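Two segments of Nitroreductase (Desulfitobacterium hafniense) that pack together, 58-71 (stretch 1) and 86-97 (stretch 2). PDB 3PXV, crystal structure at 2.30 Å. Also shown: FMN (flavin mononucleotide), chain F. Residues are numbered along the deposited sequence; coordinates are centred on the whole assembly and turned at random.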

# COMPACT_ATOMS: atom_id res chain seq x y z
N LEU B 58 13.27 -7.42 -22.68
CA LEU B 58 12.62 -8.19 -21.61
C LEU B 58 11.20 -7.68 -21.40
O LEU B 58 10.28 -8.46 -21.21
CB LEU B 58 13.45 -8.13 -20.31
CG LEU B 58 12.93 -8.82 -19.04
CD1 LEU B 58 12.63 -10.30 -19.27
CD2 LEU B 58 13.92 -8.67 -17.91
N MSE B 59 11.03 -6.37 -21.42
CA MSE B 59 9.71 -5.78 -21.24
C MSE B 59 8.75 -6.24 -22.34
O MSE B 59 7.65 -6.68 -22.04
CB MSE B 59 9.80 -4.25 -21.17
CG MSE B 59 10.42 -3.73 -19.86
SE MSE B 59 10.00 -1.88 -19.60
CE MSE B 59 8.11 -2.09 -19.47
N GLN B 60 9.18 -6.14 -23.61
CA GLN B 60 8.36 -6.60 -24.75
C GLN B 60 8.03 -8.09 -24.65
O GLN B 60 6.92 -8.51 -25.00
CB GLN B 60 9.06 -6.34 -26.11
CG GLN B 60 9.18 -4.86 -26.54
CD GLN B 60 9.85 -4.69 -27.93
OE1 GLN B 60 10.75 -5.44 -28.30
NE2 GLN B 60 9.40 -3.69 -28.69
N GLU B 61 8.97 -8.90 -24.19
CA GLU B 61 8.73 -10.34 -24.10
C GLU B 61 7.69 -10.67 -23.05
O GLU B 61 6.82 -11.49 -23.28
CB GLU B 61 10.04 -11.11 -23.88
CG GLU B 61 10.97 -11.10 -25.09
CD GLU B 61 12.20 -11.98 -24.94
OE1 GLU B 61 12.18 -12.90 -24.09
OE2 GLU B 61 13.19 -11.79 -25.70
N MSE B 62 7.77 -10.01 -21.90
CA MSE B 62 6.83 -10.25 -20.83
C MSE B 62 5.44 -9.76 -21.26
O MSE B 62 4.42 -10.36 -20.91
CB MSE B 62 7.30 -9.55 -19.54
CG MSE B 62 8.56 -10.13 -18.95
SE MSE B 62 9.21 -9.18 -17.39
CE MSE B 62 7.67 -9.40 -16.30
N GLU B 63 5.42 -8.69 -22.04
CA GLU B 63 4.16 -8.12 -22.51
C GLU B 63 3.48 -9.08 -23.49
O GLU B 63 2.29 -9.36 -23.36
CB GLU B 63 4.39 -6.75 -23.17
CG GLU B 63 3.07 -6.05 -23.59
CD GLU B 63 3.28 -4.64 -24.13
OE1 GLU B 63 4.16 -4.44 -24.98
OE2 GLU B 63 2.55 -3.72 -23.71
N ALA B 64 4.25 -9.57 -24.46
CA ALA B 64 3.74 -10.48 -25.47
C ALA B 64 3.30 -11.81 -24.84
O ALA B 64 2.31 -12.39 -25.26
CB ALA B 64 4.77 -10.70 -26.57
N GLU B 65 4.03 -12.28 -23.84
CA GLU B 65 3.63 -13.49 -23.11
C GLU B 65 2.33 -13.23 -22.34
O GLU B 65 1.39 -14.05 -22.37
CB GLU B 65 4.73 -13.95 -22.16
CG GLU B 65 4.37 -15.20 -21.34
CD GLU B 65 4.09 -16.44 -22.19
OE1 GLU B 65 4.62 -16.56 -23.34
OE2 GLU B 65 3.35 -17.32 -21.66
N GLY B 66 2.26 -12.09 -21.66
CA GLY B 66 1.06 -11.72 -20.91
C GLY B 66 -0.16 -11.75 -21.82
O GLY B 66 -1.13 -12.46 -21.53
N LEU B 67 -0.10 -11.02 -22.93
CA LEU B 67 -1.20 -10.99 -23.89
C LEU B 67 -1.59 -12.37 -24.38
O LEU B 67 -2.76 -12.65 -24.55
CB LEU B 67 -0.87 -10.12 -25.11
CG LEU B 67 -0.82 -8.62 -24.84
CD1 LEU B 67 -0.36 -7.89 -26.09
CD2 LEU B 67 -2.22 -8.13 -24.39
N ALA B 68 -0.60 -13.23 -24.63
CA ALA B 68 -0.86 -14.58 -25.16
C ALA B 68 -1.57 -15.48 -24.16
O ALA B 68 -2.40 -16.31 -24.54
CB ALA B 68 0.42 -15.22 -25.66
N TYR B 69 -1.29 -15.28 -22.87
CA TYR B 69 -1.95 -16.04 -21.85
C TYR B 69 -3.41 -15.66 -21.89
O TYR B 69 -4.27 -16.52 -21.89
CB TYR B 69 -1.37 -15.77 -20.46
CG TYR B 69 -1.93 -16.67 -19.38
CD1 TYR B 69 -1.58 -18.01 -19.34
CD2 TYR B 69 -2.82 -16.20 -18.42
CE1 TYR B 69 -2.09 -18.88 -18.37
CE2 TYR B 69 -3.34 -17.06 -17.44
CZ TYR B 69 -2.95 -18.40 -17.41
OH TYR B 69 -3.42 -19.29 -16.46
N LEU B 70 -3.68 -14.35 -21.91
CA LEU B 70 -5.05 -13.85 -21.96
C LEU B 70 -5.73 -14.33 -23.23
O LEU B 70 -6.87 -14.82 -23.18
CB LEU B 70 -5.08 -12.32 -21.92
CG LEU B 70 -4.71 -11.62 -20.63
CD1 LEU B 70 -4.63 -10.08 -20.85
CD2 LEU B 70 -5.72 -11.98 -19.56
N ALA B 71 -5.04 -14.21 -24.36
CA ALA B 71 -5.61 -14.66 -25.63
C ALA B 71 -5.81 -16.18 -25.71
O ALA B 71 -6.45 -16.66 -26.64
CB ALA B 71 -4.76 -14.19 -26.81
N GLY B 86 -6.16 -0.36 -27.26
CA GLY B 86 -4.80 -0.05 -27.75
C GLY B 86 -3.89 -1.26 -27.96
O GLY B 86 -2.90 -1.19 -28.70
N GLY B 87 -4.22 -2.39 -27.31
CA GLY B 87 -3.46 -3.64 -27.45
C GLY B 87 -2.13 -3.67 -26.72
O GLY B 87 -1.25 -4.50 -27.03
N ARG B 88 -1.97 -2.77 -25.75
CA ARG B 88 -0.76 -2.70 -24.99
C ARG B 88 -1.11 -2.96 -23.57
O ARG B 88 -2.18 -2.57 -23.09
CB ARG B 88 -0.07 -1.35 -25.15
CG ARG B 88 0.57 -1.09 -26.56
CD ARG B 88 1.08 0.36 -26.70
NE ARG B 88 0.03 1.34 -26.36
CZ ARG B 88 0.21 2.66 -26.19
NH1 ARG B 88 1.42 3.21 -26.32
NH2 ARG B 88 -0.83 3.43 -25.88
N LEU B 89 -0.19 -3.64 -22.90
CA LEU B 89 -0.34 -4.01 -21.52
C LEU B 89 0.50 -2.98 -20.72
O LEU B 89 0.09 -2.53 -19.67
CB LEU B 89 0.14 -5.45 -21.39
CG LEU B 89 -0.54 -6.52 -20.55
CD1 LEU B 89 -2.05 -6.57 -20.75
CD2 LEU B 89 0.10 -7.89 -20.87
N PHE B 90 1.65 -2.56 -21.28
CA PHE B 90 2.50 -1.58 -20.64
C PHE B 90 2.40 -0.16 -21.19
O PHE B 90 3.18 0.71 -20.80
CB PHE B 90 3.95 -2.05 -20.61
CG PHE B 90 4.14 -3.39 -19.95
CD1 PHE B 90 3.30 -3.81 -18.91
CD2 PHE B 90 5.20 -4.20 -20.31
CE1 PHE B 90 3.49 -5.05 -18.30
CE2 PHE B 90 5.41 -5.42 -19.70
CZ PHE B 90 4.56 -5.86 -18.70
N TYR B 91 1.43 0.07 -22.06
CA TYR B 91 1.15 1.38 -22.65
C TYR B 91 2.38 2.14 -23.18
O TYR B 91 2.44 3.37 -23.13
CB TYR B 91 0.38 2.21 -21.63
CG TYR B 91 -0.82 1.48 -21.03
CD1 TYR B 91 -1.99 1.27 -21.78
CD2 TYR B 91 -0.79 1.01 -19.72
CE1 TYR B 91 -3.08 0.60 -21.22
CE2 TYR B 91 -1.87 0.32 -19.16
CZ TYR B 91 -3.01 0.13 -19.91
OH TYR B 91 -4.07 -0.54 -19.34
N GLY B 92 3.33 1.41 -23.72
CA GLY B 92 4.55 2.01 -24.30
C GLY B 92 5.55 2.53 -23.28
O GLY B 92 6.43 3.31 -23.64
N ALA B 93 5.40 2.12 -22.02
CA ALA B 93 6.29 2.56 -20.95
C ALA B 93 7.66 2.00 -21.22
O ALA B 93 7.79 0.83 -21.55
CB ALA B 93 5.81 2.08 -19.59
N PRO B 94 8.70 2.84 -21.06
CA PRO B 94 10.06 2.42 -21.32
C PRO B 94 10.76 1.78 -20.12
O PRO B 94 11.89 1.33 -20.25
CB PRO B 94 10.73 3.73 -21.71
CG PRO B 94 10.03 4.74 -20.84
CD PRO B 94 8.62 4.28 -20.75
N CYS B 95 10.12 1.76 -18.96
CA CYS B 95 10.69 1.11 -17.77
C CYS B 95 9.63 0.87 -16.73
O CYS B 95 8.55 1.45 -16.77
CB CYS B 95 11.81 1.93 -17.15
SG CYS B 95 11.22 3.36 -16.30
N MSE B 96 9.95 0.02 -15.77
CA MSE B 96 9.01 -0.30 -14.71
C MSE B 96 9.76 -0.83 -13.52
O MSE B 96 10.89 -1.29 -13.63
CB MSE B 96 7.98 -1.36 -15.17
CG MSE B 96 8.56 -2.74 -15.49
SE MSE B 96 7.19 -3.99 -16.00
CE MSE B 96 8.33 -5.48 -16.50
N ILE B 97 9.13 -0.76 -12.37
CA ILE B 97 9.68 -1.34 -11.18
C ILE B 97 8.81 -2.54 -10.90
O ILE B 97 7.58 -2.40 -10.79
CB ILE B 97 9.67 -0.39 -10.02
CG1 ILE B 97 10.73 0.69 -10.28
CG2 ILE B 97 9.93 -1.15 -8.74
CD1 ILE B 97 10.80 1.78 -9.22
N1 FMN F . -4.59 -0.32 -14.60
C2 FMN F . -4.28 -0.91 -15.81
O2 FMN F . -4.50 -0.34 -16.88
N3 FMN F . -3.72 -2.15 -15.83
C4 FMN F . -3.46 -2.84 -14.67
O4 FMN F . -2.96 -3.96 -14.77
C4A FMN F . -3.77 -2.25 -13.45
N5 FMN F . -3.52 -2.89 -12.27
C5A FMN F . -3.58 -2.21 -11.08
C6 FMN F . -3.08 -2.80 -9.92
C7 FMN F . -3.12 -2.13 -8.70
C7M FMN F . -2.56 -2.80 -7.50
C8 FMN F . -3.68 -0.86 -8.65
C8M FMN F . -3.75 -0.10 -7.38
C9 FMN F . -4.18 -0.26 -9.80
C9A FMN F . -4.14 -0.94 -11.04
N10 FMN F . -4.63 -0.38 -12.21
C10 FMN F . -4.33 -0.98 -13.42
C1' FMN F . -4.93 1.09 -12.22
C2' FMN F . -6.35 1.32 -11.73
O2' FMN F . -7.24 1.02 -12.78
C3' FMN F . -6.48 2.76 -11.25
O3' FMN F . -5.62 3.02 -10.16
C4' FMN F . -7.91 3.04 -10.81
O4' FMN F . -8.71 2.89 -11.94
C5' FMN F . -8.08 4.44 -10.21
O5' FMN F . -7.68 5.42 -11.15
P FMN F . -6.45 6.39 -10.85
O1P FMN F . -6.18 7.16 -12.11
O2P FMN F . -5.17 5.63 -10.47
O3P FMN F . -6.93 7.29 -9.76
O HOH W 1 3.81 -1.14 -24.43

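The carboxylate of Glu63, on helix 58-71, anchors the loop of stretch 2. Its OE2 accepts two backbone hydrogen bonds, from Phe90 N (2.8 Å, nearly linear at 174°) and from Leu89 N (2.9 Å, 150°). Glu63 leaves the helix sideways, but with chi1 and chi2 both t the chain extends far enough to bring OE2 to these amides, a reach for which the length and charge of glutamate are well suited. A water carries the link further: it donates to Glu63 OE2 (3.0 Å) and accepts from Gly92 N (2.7 Å), so the same oxygen also braces the type I' turn from Phe90 to Ala93, which is closed by Ala93 N to Phe90 O (2.9 Å). Positive phi at Gly92 favours glycine, and a CB there would clash with Arg88 NH1 (2.9 Å).

Apolar packing flanks this polar centre. Toward the C-terminal end of the helix, buried Leu89 points at the helix: its CD1 lies 4.0 Å from Leu67 CD2 and 4.4 Å from Leu70 CD1, while its CD2 sits 3.9 Å from Gly66 CA. Glycine makes room here, since an ideal CB on Gly66 would fall 2.8 Å from Leu89 CD2. Leu67 CD1 also reaches Gly87 O (3.6 Å).

Toward the N-terminal end, the Phe90 ring presents its edge to Met59 O, with CE2 3.5 Å away, and its CD2 meets Met59 CE at 3.7 Å. Met59, a selenomethionine, starts sideways but its flexible end turns in, placing SE 3.6 Å from Cys95 CA and CE 4.1 Å from Met96 CG. Met96 in turn extends toward the helix, its CE 3.9 Å from Met62 SE. Tyr91 points away from the helix and donates from OH to FMN O2 (2.5 Å), so the anchored loop also contacts the flavin.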